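PDB 4R94: initiator protein NS1 from Murine minute virus, which nicks viral DNA with its magnesium-dependent endonuclease domain and unwinds it with an ATP-driven helicase, initiating and directing viral replication. Local coordinates for residues A[15-20]-A[205-210]; A[21-26]-A[111-116]; A[46-51]-A[80-85]; A[61-66]-A[86-91]. One frame throughout, in Å; residues are numbered along the deposited sequence.

Contact 1: A[15-20]-A[205-210]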
# COMPACT_ATOMS: atom_id res chain seq x y z
N ASN A 15 14.52 -15.71 -5.12
CA ASN A 15 15.77 -15.19 -5.69
C ASN A 15 15.75 -13.68 -5.88
O ASN A 15 16.74 -13.00 -5.60
CB ASN A 15 16.08 -15.87 -7.02
CG ASN A 15 16.56 -17.30 -6.84
OD1 ASN A 15 17.14 -17.65 -5.81
ND2 ASN A 15 16.32 -18.13 -7.85
N TRP A 16 14.63 -13.15 -6.36
CA TRP A 16 14.48 -11.72 -6.57
C TRP A 16 14.61 -10.94 -5.25
O TRP A 16 15.28 -9.90 -5.19
CB TRP A 16 13.13 -11.44 -7.25
CG TRP A 16 12.87 -10.03 -7.70
CD1 TRP A 16 13.24 -9.46 -8.90
CD2 TRP A 16 12.12 -9.03 -7.00
NE1 TRP A 16 12.78 -8.17 -8.96
CE2 TRP A 16 12.10 -7.88 -7.81
CE3 TRP A 16 11.47 -9.00 -5.76
CZ2 TRP A 16 11.45 -6.71 -7.42
CZ3 TRP A 16 10.84 -7.84 -5.38
CH2 TRP A 16 10.83 -6.71 -6.20
N LEU A 17 13.99 -11.47 -4.19
CA LEU A 17 14.05 -10.80 -2.90
C LEU A 17 15.43 -10.92 -2.27
O LEU A 17 15.93 -9.97 -1.68
CB LEU A 17 12.99 -11.37 -1.94
CG LEU A 17 11.53 -11.13 -2.31
CD1 LEU A 17 10.62 -12.01 -1.45
CD2 LEU A 17 11.19 -9.64 -2.15
N LYS A 18 16.05 -12.08 -2.41
CA LYS A 18 17.36 -12.29 -1.81
C LYS A 18 18.42 -11.39 -2.46
O LYS A 18 19.31 -10.88 -1.78
CB LYS A 18 17.78 -13.77 -1.92
CG LYS A 18 18.85 -14.16 -0.91
CD LYS A 18 18.30 -14.08 0.52
CE LYS A 18 19.32 -14.51 1.54
NZ LYS A 18 18.76 -14.58 2.92
N GLU A 19 18.30 -11.17 -3.77
CA GLU A 19 19.20 -10.24 -4.45
C GLU A 19 19.06 -8.84 -3.87
O GLU A 19 19.99 -8.04 -3.93
CB GLU A 19 18.93 -10.22 -5.95
CG GLU A 19 19.54 -11.37 -6.72
CD GLU A 19 19.30 -11.27 -8.22
OE1 GLU A 19 18.49 -10.41 -8.64
OE2 GLU A 19 19.93 -12.04 -8.98
N LYS A 20 17.88 -8.55 -3.31
CA LYS A 20 17.62 -7.21 -2.80
C LYS A 20 17.55 -7.21 -1.27
O LYS A 20 16.98 -6.31 -0.67
CB LYS A 20 16.33 -6.66 -3.41
CG LYS A 20 16.39 -6.52 -4.92
CD LYS A 20 15.03 -6.18 -5.50
CE LYS A 20 15.07 -6.17 -7.01
NZ LYS A 20 15.40 -7.54 -7.51
N ASN A 205 14.73 -8.35 3.24
CA ASN A 205 14.54 -8.94 4.55
C ASN A 205 13.18 -8.64 5.16
O ASN A 205 12.54 -9.53 5.70
CB ASN A 205 15.64 -8.49 5.51
CG ASN A 205 16.99 -9.07 5.16
OD1 ASN A 205 17.10 -9.99 4.34
ND2 ASN A 205 18.04 -8.53 5.79
N MET A 206 12.75 -7.39 5.06
CA MET A 206 11.45 -7.00 5.60
C MET A 206 10.31 -7.75 4.90
O MET A 206 9.34 -8.16 5.53
CB MET A 206 11.23 -5.49 5.48
CG MET A 206 9.94 -5.01 6.13
SD MET A 206 9.97 -5.20 7.93
CE MET A 206 11.46 -4.30 8.26
N ILE A 207 10.41 -7.93 3.58
CA ILE A 207 9.37 -8.66 2.88
C ILE A 207 9.35 -10.14 3.31
O ILE A 207 8.31 -10.65 3.72
CB ILE A 207 9.55 -8.51 1.36
CG1 ILE A 207 9.41 -7.02 1.00
CG2 ILE A 207 8.54 -9.40 0.62
CD1 ILE A 207 9.80 -6.68 -0.44
N ALA A 208 10.50 -10.80 3.28
CA ALA A 208 10.56 -12.24 3.54
C ALA A 208 10.29 -12.58 5.00
O ALA A 208 9.55 -13.52 5.30
CB ALA A 208 11.92 -12.79 3.13
N TYR A 209 10.88 -11.80 5.91
CA TYR A 209 10.80 -12.12 7.33
C TYR A 209 9.60 -11.49 8.03
O TYR A 209 9.35 -11.78 9.20
CB TYR A 209 12.08 -11.68 8.03
CG TYR A 209 13.33 -12.37 7.55
CD1 TYR A 209 13.34 -13.75 7.33
CD2 TYR A 209 14.49 -11.65 7.31
CE1 TYR A 209 14.48 -14.39 6.89
CE2 TYR A 209 15.64 -12.28 6.87
CZ TYR A 209 15.63 -13.65 6.66
OH TYR A 209 16.78 -14.29 6.22
N TYR A 210 8.87 -10.61 7.35
CA TYR A 210 7.74 -9.97 8.02
C TYR A 210 6.48 -9.91 7.12
O TYR A 210 5.46 -10.51 7.46
CB TYR A 210 8.14 -8.56 8.51
CG TYR A 210 7.01 -7.87 9.23
CD1 TYR A 210 6.57 -8.33 10.47
CD2 TYR A 210 6.37 -6.78 8.66
CE1 TYR A 210 5.51 -7.72 11.12
CE2 TYR A 210 5.31 -6.16 9.31
CZ TYR A 210 4.89 -6.63 10.54
OH TYR A 210 3.84 -6.01 11.16

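Contact 2: A[21-26]-A[111-116]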
# COMPACT_ATOMS: atom_id res chain seq x y z
N SER A 21 18.14 -8.23 -0.65
CA SER A 21 18.01 -8.44 0.79
C SER A 21 18.37 -7.22 1.62
O SER A 21 17.72 -6.93 2.63
CB SER A 21 18.89 -9.61 1.25
OG SER A 21 20.23 -9.36 0.90
N ASN A 22 19.41 -6.51 1.17
CA ASN A 22 20.02 -5.42 1.91
C ASN A 22 19.84 -4.05 1.27
O ASN A 22 20.57 -3.11 1.59
CB ASN A 22 21.51 -5.68 2.08
CG ASN A 22 21.79 -6.79 3.05
OD1 ASN A 22 21.46 -7.95 2.79
ND2 ASN A 22 22.42 -6.45 4.17
N GLN A 23 18.89 -3.93 0.35
CA GLN A 23 18.69 -2.64 -0.28
C GLN A 23 17.91 -1.72 0.66
O GLN A 23 16.83 -2.07 1.12
CB GLN A 23 17.97 -2.79 -1.60
CG GLN A 23 18.11 -1.56 -2.44
CD GLN A 23 16.82 -1.15 -3.08
OE1 GLN A 23 15.99 -2.00 -3.42
NE2 GLN A 23 16.63 0.15 -3.25
N GLU A 24 18.48 -0.55 0.95
CA GLU A 24 17.81 0.41 1.83
C GLU A 24 16.63 1.03 1.10
O GLU A 24 16.74 1.40 -0.07
CB GLU A 24 18.77 1.50 2.32
CG GLU A 24 19.67 1.05 3.47
CD GLU A 24 20.50 2.19 4.06
OE1 GLU A 24 21.50 2.59 3.44
OE2 GLU A 24 20.15 2.69 5.15
N VAL A 25 15.49 1.09 1.78
CA VAL A 25 14.26 1.66 1.20
C VAL A 25 13.48 2.42 2.27
O VAL A 25 13.62 2.14 3.46
CB VAL A 25 13.33 0.57 0.59
CG1 VAL A 25 13.98 -0.13 -0.61
CG2 VAL A 25 12.90 -0.44 1.63
N PHE A 26 12.66 3.37 1.85
CA PHE A 26 11.72 4.01 2.77
C PHE A 26 10.58 3.06 3.11
O PHE A 26 10.22 2.18 2.32
CB PHE A 26 11.10 5.27 2.16
CG PHE A 26 12.08 6.37 1.83
CD1 PHE A 26 13.06 6.75 2.72
CD2 PHE A 26 11.96 7.05 0.63
CE1 PHE A 26 13.94 7.80 2.40
CE2 PHE A 26 12.83 8.07 0.30
CZ PHE A 26 13.82 8.44 1.19
N ASP A 111 14.15 1.76 -12.35
CA ASP A 111 15.28 1.97 -11.45
C ASP A 111 14.82 1.99 -9.99
O ASP A 111 15.57 2.40 -9.10
CB ASP A 111 16.00 3.28 -11.76
CG ASP A 111 16.70 3.27 -13.12
OD1 ASP A 111 17.01 2.16 -13.62
OD2 ASP A 111 16.93 4.36 -13.68
N VAL A 112 13.57 1.58 -9.76
CA VAL A 112 12.96 1.65 -8.43
C VAL A 112 12.57 0.27 -7.94
O VAL A 112 11.98 -0.50 -8.68
CB VAL A 112 11.68 2.51 -8.45
CG1 VAL A 112 11.18 2.74 -7.03
CG2 VAL A 112 11.94 3.82 -9.13
N ASN A 113 12.87 -0.05 -6.68
CA ASN A 113 12.33 -1.26 -6.09
C ASN A 113 11.16 -0.87 -5.20
O ASN A 113 11.30 0.03 -4.37
CB ASN A 113 13.39 -2.01 -5.29
CG ASN A 113 14.54 -2.49 -6.16
OD1 ASN A 113 14.33 -3.02 -7.25
ND2 ASN A 113 15.76 -2.28 -5.69
N TRP A 114 10.01 -1.51 -5.39
CA TRP A 114 8.93 -1.25 -4.45
C TRP A 114 8.11 -2.48 -4.16
O TRP A 114 8.09 -3.46 -4.91
CB TRP A 114 8.03 -0.08 -4.92
CG TRP A 114 7.41 -0.20 -6.30
CD1 TRP A 114 7.83 0.41 -7.45
CD2 TRP A 114 6.26 -0.98 -6.66
NE1 TRP A 114 7.02 0.05 -8.50
CE2 TRP A 114 6.04 -0.80 -8.03
CE3 TRP A 114 5.39 -1.81 -5.94
CZ2 TRP A 114 5.00 -1.42 -8.71
CZ3 TRP A 114 4.36 -2.42 -6.60
CH2 TRP A 114 4.16 -2.22 -7.98
N PHE A 115 7.41 -2.42 -3.03
CA PHE A 115 6.56 -3.49 -2.56
C PHE A 115 5.37 -2.85 -1.88
O PHE A 115 5.54 -1.91 -1.10
CB PHE A 115 7.32 -4.39 -1.56
CG PHE A 115 6.46 -5.43 -0.89
CD1 PHE A 115 6.19 -6.64 -1.51
CD2 PHE A 115 5.94 -5.20 0.38
CE1 PHE A 115 5.40 -7.60 -0.89
CE2 PHE A 115 5.15 -6.15 1.01
CZ PHE A 115 4.87 -7.36 0.37
N VAL A 116 4.18 -3.37 -2.16
CA VAL A 116 2.95 -2.83 -1.62
C VAL A 116 2.17 -3.95 -0.93
O VAL A 116 2.06 -5.04 -1.49
CB VAL A 116 2.12 -2.20 -2.78
CG1 VAL A 116 0.67 -1.97 -2.39
CG2 VAL A 116 2.81 -0.92 -3.26

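Contact 3: A[46-51]-A[80-85]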
# COMPACT_ATOMS: atom_id res chain seq x y z
N SER A 46 -15.46 4.83 1.83
CA SER A 46 -16.30 5.82 1.18
C SER A 46 -15.60 6.45 -0.02
O SER A 46 -15.85 7.60 -0.35
CB SER A 46 -16.70 6.92 2.16
OG SER A 46 -17.51 6.40 3.21
N TYR A 47 -14.73 5.68 -0.67
CA TYR A 47 -13.92 6.19 -1.78
C TYR A 47 -14.02 5.28 -3.00
O TYR A 47 -13.01 4.85 -3.57
CB TYR A 47 -12.46 6.33 -1.33
CG TYR A 47 -12.31 7.24 -0.13
CD1 TYR A 47 -12.18 8.62 -0.29
CD2 TYR A 47 -12.31 6.72 1.16
CE1 TYR A 47 -12.05 9.46 0.80
CE2 TYR A 47 -12.17 7.56 2.27
CZ TYR A 47 -12.04 8.93 2.08
OH TYR A 47 -11.90 9.77 3.17
N LYS A 48 -15.26 4.99 -3.41
CA LYS A 48 -15.47 3.94 -4.39
C LYS A 48 -15.83 4.46 -5.78
O LYS A 48 -16.34 3.71 -6.61
CB LYS A 48 -16.56 2.98 -3.88
CG LYS A 48 -16.14 2.27 -2.58
CD LYS A 48 -17.15 1.21 -2.14
CE LYS A 48 -18.56 1.77 -2.05
NZ LYS A 48 -18.73 2.84 -1.02
N LYS A 49 -15.55 5.73 -6.06
CA LYS A 49 -15.60 6.19 -7.45
C LYS A 49 -14.49 5.50 -8.24
O LYS A 49 -13.34 5.40 -7.78
CB LYS A 49 -15.44 7.71 -7.56
CG LYS A 49 -16.61 8.51 -7.05
CD LYS A 49 -16.48 9.95 -7.52
CE LYS A 49 -17.71 10.77 -7.18
NZ LYS A 49 -17.53 12.22 -7.51
N GLU A 50 -14.84 4.98 -9.41
CA GLU A 50 -13.83 4.47 -10.31
C GLU A 50 -13.57 5.55 -11.35
O GLU A 50 -14.37 5.78 -12.25
CB GLU A 50 -14.27 3.16 -10.96
CG GLU A 50 -14.30 1.98 -9.99
CD GLU A 50 -14.92 0.74 -10.60
OE1 GLU A 50 -14.18 -0.05 -11.23
OE2 GLU A 50 -16.14 0.55 -10.45
N LEU A 51 -12.44 6.23 -11.18
CA LEU A 51 -12.12 7.38 -12.00
C LEU A 51 -11.60 6.92 -13.36
O LEU A 51 -10.76 6.04 -13.46
CB LEU A 51 -11.11 8.26 -11.28
CG LEU A 51 -11.62 8.68 -9.89
CD1 LEU A 51 -10.51 9.38 -9.10
CD2 LEU A 51 -12.87 9.57 -9.99
N ASP A 80 -16.29 -9.45 1.74
CA ASP A 80 -17.32 -8.59 1.14
C ASP A 80 -16.90 -8.05 -0.21
O ASP A 80 -15.74 -7.68 -0.42
CB ASP A 80 -17.66 -7.41 2.06
CG ASP A 80 -18.47 -7.81 3.29
OD1 ASP A 80 -18.93 -8.97 3.35
OD2 ASP A 80 -18.63 -6.96 4.19
N GLU A 81 -17.84 -7.98 -1.14
CA GLU A 81 -17.57 -7.43 -2.45
C GLU A 81 -17.16 -5.96 -2.37
O GLU A 81 -16.27 -5.53 -3.10
CB GLU A 81 -18.80 -7.58 -3.35
CG GLU A 81 -19.09 -9.03 -3.68
CD GLU A 81 -17.89 -9.74 -4.27
OE1 GLU A 81 -17.28 -9.19 -5.21
OE2 GLU A 81 -17.54 -10.84 -3.78
N MET A 82 -17.80 -5.21 -1.47
CA MET A 82 -17.49 -3.78 -1.31
C MET A 82 -16.06 -3.60 -0.83
O MET A 82 -15.37 -2.66 -1.22
CB MET A 82 -18.46 -3.10 -0.33
CG MET A 82 -18.11 -1.64 -0.03
SD MET A 82 -19.38 -0.70 0.85
CE MET A 82 -20.77 -0.88 -0.27
N THR A 83 -15.62 -4.51 0.03
CA THR A 83 -14.28 -4.45 0.61
C THR A 83 -13.22 -4.70 -0.46
O THR A 83 -12.26 -3.94 -0.60
CB THR A 83 -14.16 -5.45 1.76
OG1 THR A 83 -14.94 -4.97 2.87
CG2 THR A 83 -12.70 -5.61 2.20
N LYS A 84 -13.41 -5.76 -1.24
CA LYS A 84 -12.51 -6.06 -2.35
C LYS A 84 -12.43 -4.90 -3.34
O LYS A 84 -11.35 -4.48 -3.75
CB LYS A 84 -12.94 -7.33 -3.08
CG LYS A 84 -12.61 -8.61 -2.32
CD LYS A 84 -13.27 -9.84 -2.95
CE LYS A 84 -12.93 -9.96 -4.43
NZ LYS A 84 -13.69 -11.07 -5.10
N LYS A 85 -13.59 -4.37 -3.72
CA LYS A 85 -13.61 -3.25 -4.65
C LYS A 85 -12.83 -2.06 -4.12
O LYS A 85 -12.05 -1.44 -4.85
CB LYS A 85 -15.04 -2.83 -4.94
CG LYS A 85 -15.14 -1.88 -6.12
CD LYS A 85 -16.46 -2.07 -6.84
CE LYS A 85 -16.37 -1.62 -8.29
NZ LYS A 85 -15.64 -2.58 -9.16

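Contact 4: A[61-66]-A[86-91]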
# COMPACT_ATOMS: atom_id res chain seq x y z
N ARG A 61 -7.18 -2.67 -12.85
CA ARG A 61 -7.22 -4.00 -13.47
C ARG A 61 -6.08 -4.90 -12.97
O ARG A 61 -6.30 -6.08 -12.71
CB ARG A 61 -7.19 -3.90 -14.99
CG ARG A 61 -8.55 -3.50 -15.57
CD ARG A 61 -8.60 -3.68 -17.08
NE ARG A 61 -7.72 -2.74 -17.75
CZ ARG A 61 -8.11 -1.56 -18.22
NH1 ARG A 61 -9.38 -1.20 -18.11
NH2 ARG A 61 -7.24 -0.75 -18.80
N GLY A 62 -4.89 -4.33 -12.80
CA GLY A 62 -3.78 -5.07 -12.23
C GLY A 62 -4.08 -5.61 -10.84
O GLY A 62 -3.74 -6.74 -10.52
N ALA A 63 -4.74 -4.80 -10.01
CA ALA A 63 -5.07 -5.25 -8.65
C ALA A 63 -6.07 -6.40 -8.67
O ALA A 63 -5.94 -7.37 -7.91
CB ALA A 63 -5.63 -4.07 -7.83
N GLU A 64 -7.09 -6.27 -9.52
CA GLU A 64 -8.10 -7.31 -9.70
C GLU A 64 -7.48 -8.63 -10.09
O GLU A 64 -7.79 -9.66 -9.51
CB GLU A 64 -9.12 -6.88 -10.77
CG GLU A 64 -10.00 -5.71 -10.34
CD GLU A 64 -10.69 -5.04 -11.53
OE1 GLU A 64 -10.35 -5.36 -12.69
OE2 GLU A 64 -11.55 -4.18 -11.29
N THR A 65 -6.59 -8.60 -11.08
CA THR A 65 -6.01 -9.84 -11.57
C THR A 65 -5.01 -10.42 -10.56
O THR A 65 -4.89 -11.62 -10.43
CB THR A 65 -5.36 -9.62 -12.94
OG1 THR A 65 -6.41 -9.36 -13.88
CG2 THR A 65 -4.60 -10.86 -13.42
N THR A 66 -4.34 -9.55 -9.82
CA THR A 66 -3.47 -10.01 -8.74
C THR A 66 -4.29 -10.74 -7.68
O THR A 66 -3.88 -11.82 -7.21
CB THR A 66 -2.70 -8.83 -8.12
OG1 THR A 66 -1.77 -8.32 -9.08
CG2 THR A 66 -1.94 -9.28 -6.87
N GLN A 86 -13.03 -1.73 -2.85
CA GLN A 86 -12.35 -0.56 -2.31
C GLN A 86 -10.85 -0.80 -2.24
O GLN A 86 -10.06 0.13 -2.51
CB GLN A 86 -12.91 -0.19 -0.94
CG GLN A 86 -12.23 1.04 -0.31
CD GLN A 86 -12.56 2.33 -1.04
OE1 GLN A 86 -13.52 3.02 -0.69
NE2 GLN A 86 -11.76 2.66 -2.07
N VAL A 87 -10.44 -2.01 -1.89
CA VAL A 87 -9.00 -2.31 -1.81
C VAL A 87 -8.37 -2.21 -3.21
O VAL A 87 -7.25 -1.69 -3.36
CB VAL A 87 -8.74 -3.70 -1.22
CG1 VAL A 87 -7.29 -4.11 -1.42
CG2 VAL A 87 -9.08 -3.69 0.28
N PHE A 88 -9.08 -2.67 -4.24
CA PHE A 88 -8.57 -2.57 -5.61
C PHE A 88 -8.40 -1.11 -6.03
O PHE A 88 -7.39 -0.72 -6.62
CB PHE A 88 -9.49 -3.27 -6.61
CG PHE A 88 -9.66 -4.74 -6.35
CD1 PHE A 88 -8.71 -5.44 -5.61
CD2 PHE A 88 -10.77 -5.41 -6.83
CE1 PHE A 88 -8.88 -6.79 -5.36
CE2 PHE A 88 -10.94 -6.76 -6.59
CZ PHE A 88 -9.99 -7.45 -5.86
N ILE A 89 -9.42 -0.31 -5.73
CA ILE A 89 -9.34 1.12 -5.97
C ILE A 89 -8.15 1.73 -5.20
O ILE A 89 -7.38 2.46 -5.78
CB ILE A 89 -10.64 1.83 -5.59
CG1 ILE A 89 -11.73 1.43 -6.60
CG2 ILE A 89 -10.44 3.35 -5.56
CD1 ILE A 89 -13.13 1.88 -6.22
N PHE A 90 -8.00 1.42 -3.92
CA PHE A 90 -6.90 2.02 -3.17
C PHE A 90 -5.54 1.59 -3.74
O PHE A 90 -4.60 2.38 -3.76
CB PHE A 90 -6.98 1.67 -1.69
CG PHE A 90 -7.99 2.46 -0.92
CD1 PHE A 90 -8.32 3.77 -1.29
CD2 PHE A 90 -8.60 1.91 0.19
CE1 PHE A 90 -9.26 4.51 -0.55
CE2 PHE A 90 -9.52 2.65 0.93
CZ PHE A 90 -9.85 3.94 0.56
N ASP A 91 -5.44 0.35 -4.22
CA ASP A 91 -4.17 -0.10 -4.81
C ASP A 91 -3.82 0.79 -5.99
O ASP A 91 -2.68 1.25 -6.11
CB ASP A 91 -4.26 -1.57 -5.25
CG ASP A 91 -2.89 -2.18 -5.48
OD1 ASP A 91 -2.09 -2.23 -4.52
OD2 ASP A 91 -2.62 -2.61 -6.63

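Contact 1: A[15-20]-A[205-210]
Leu17 and Ile207 form the apolar centre of this contact, where the last turns of helix 8-19 lie against helix 203-211. Their branched chains cross at about a right angle. The CD2 methyl of Leu17 enters the fork of the isoleucine, 3.7 Å from Ile207 CD1 and 3.8 Å from Ile207 CG2, while Leu17 CD1 reaches Ile207 CG2 at 3.9 Å. With chi1 at -66°, Leu17 sends CG opposite its carbonyl carbon, and the two methyls beyond it spread over the isoleucine. Branched aliphatic residues suit the place: both are buried, and each offers several methyl groups to a buried apolar joint. Ala208 also points its CB at the first helix, and its small side chain is consistent with the near approach of the backbones, 7.5 Å between Leu17 CA and Ala208 CA.

At the exposed border the chemistry changes. Lys18 bends at chi2 (66°), which carries its ammonium to within 3.9 Å (NZ to OH) of Tyr209, too far for a hydrogen bond. The polar hold on that lysine comes from Tyr252, which accepts a bond from NZ at its carbonyl and offers its ring for a cation-pi contact; the same ring meets Tyr209 edge-to-face. The packing joins helix 8-19 to the helix that bears the nuclease tyrosine, Tyr210, as in rolling-circle (HUH-type) endonuclease domains.

Contact 2: A[21-26]-A[111-116]
Gln23 and Asn113 meet amide to amide, and these two side chains carry nearly all of the contact between residues 21-26 and 111-116. The glutamine leaves the backbone with its CB pointing toward the other segment. CG stands anti to the backbone nitrogen and approaches Asn113 ND2 only loosely, at 4.1 Å. The chain then bends at chi2 (-136°), away from a staggered value, and directs the amide oxygen at the asparagine. OE1 is the atom that does most of the touching. It lies 2.3 Å from Asn113 ND2, which is the donor, with an N-H...O angle of 147°. That length is shorter than an ordinary hydrogen bond between two amides, and the strained chi2 fits with an uncertain placing of the whole amide end, although the pairing is chemically sensible. The same doubt covers the approaches of CD to Asn113 ND2, 3.0 Å, and of OE1 to Asn113 CB, 3.2 Å. The other tip atom, Gln23 NE2, is 3.6 Å from Asn113 ND2; both are donors, so they make no hydrogen bond. The amide planes are turned 69° apart, so the two groups do not stack. Amide side chains suit a partly exposed site like this one, since each can give and accept bonds.

Strands 24-31 and 112-121 do not pair with each other here; each pairs antiparallel with strand 125-134. Gln23 is also tied through its backbone to Phe203, at the start of helix 203-211. Phe115 packs on that helix, whereas Trp114 faces helix 81-104.

Contact 3: A[46-51]-A[80-85]
Met82 and Lys85, three residues apart at the beginning of helix 81-104, receive Lys48 and Glu50 of the loop 46-51. Asp80 stands at the N-cap position of the helix, and its carbonyl takes the backbone N-H of Lys84 while its own side chain makes no capping bond. Met82 follows with CG opposite its backbone nitrogen (chi1 175°). The chain continues extended and then bends at chi3, laying its thioether across the lysine at about a right angle. Met82 CG touches Lys48 CD at 3.7 Å, and both SD and CE of Met82 lie 3.9 Å from Lys48 CE. The pliant methionine suits the methylene part of a lysine, whose ammonium curls back to the carbonyl of Asn45.

Lys85 comes next, its CB directed at the loop and its chain bent at chi2 and chi4. It crosses Glu50 at about a right angle and forms a salt bridge, Lys85 NZ to Glu50 OE2 at 3.4 Å. The carboxylate approaches CE as well as NZ, so the ammonium is not aimed straight at OE2. Gln60 of helix 54-70 donates a hydrogen bond to the other oxygen, OE1, and so probably limits the rotation of the group.

The loop lies against three helices: its side chains meet helix 81-104 here, Leu51 touches helices 54-70 and 142-160, and the backbone of Lys49 bonds to that of Ala160.

Contact 4: A[61-66]-A[86-91]
Ala63 and Glu64 of helix 54-70 close over Phe88 and Asp91 of helix 81-104, where the local axes approach to 8.5 Å at 130° between their directions. Gly62 precedes them: its carbonyl accepts both the backbone N-H and the hydroxyl of Thr66, which arrive from opposite faces of its plane.

Ala63 marks the tightest approach of the two backbones, its CA 5.4 Å from Phe88 CA. The small methyl suits so near an approach. Ala63 CB points into the other helix and lies between two side chains, 4.0 Å from Phe88 CD1 and 3.6 Å from Asp91 OD2. Asp91 turns CG opposite its own backbone nitrogen (chi1 -163°), which brings the carboxylate alongside this methyl; its polar needs are met elsewhere, by His118 at OD1 and Lys95 at OD2.

Glu64 contributes carbon rather than charge. Its CA sits over the centre of the Phe88 ring, 4.2 Å from the centroid, a CH-pi contact with the approach 7° from the ring normal. Glu64 CG reaches Phe88 CD2 at 3.6 Å. The chain then runs on extended to OE2, which accepts a bond from Gln60, so a glutamate can cover an aromatic ring and still keep its acid end in polar company. Thr66 points the same way as Ala63 and packs on Leu229.

Phe88 also meets Trp67, and Ala63 and Asp91 both touch Leu229 of strand 227-232. Two crossing helices thus pack on the antiparallel sheet, as in the HUH endonuclease fold, with Asp91 bonded to His118 of strand 112-121.

How the contacts relate
Contacts 3 and 4 share helix 81-104 and adjoin each other, with Tyr47 N probably hydrogen-bonded to Gln86 OE1. Yet contact 3 is a surface joint of charged and flexible chains, while contact 4 is buried and relies on alanine, phenylalanine, the carbons of a glutamate and an aspartate whose oxygens are bonded elsewhere. Contacts 1 and 2 form the other neighbourhood, centres 10 Å apart, where Ile207 CD1 rests 3.6 Å from Phe115 CB; contact 1 is partly buried, apolar within and polar at its border, contact 2 a surface amide pair. Strand 112-121 links the neighbourhoods, since Val116 of contact 2 touches Asp91 of contact 4. Contacts 1 and 3 lie on opposite sides of the chain's centre.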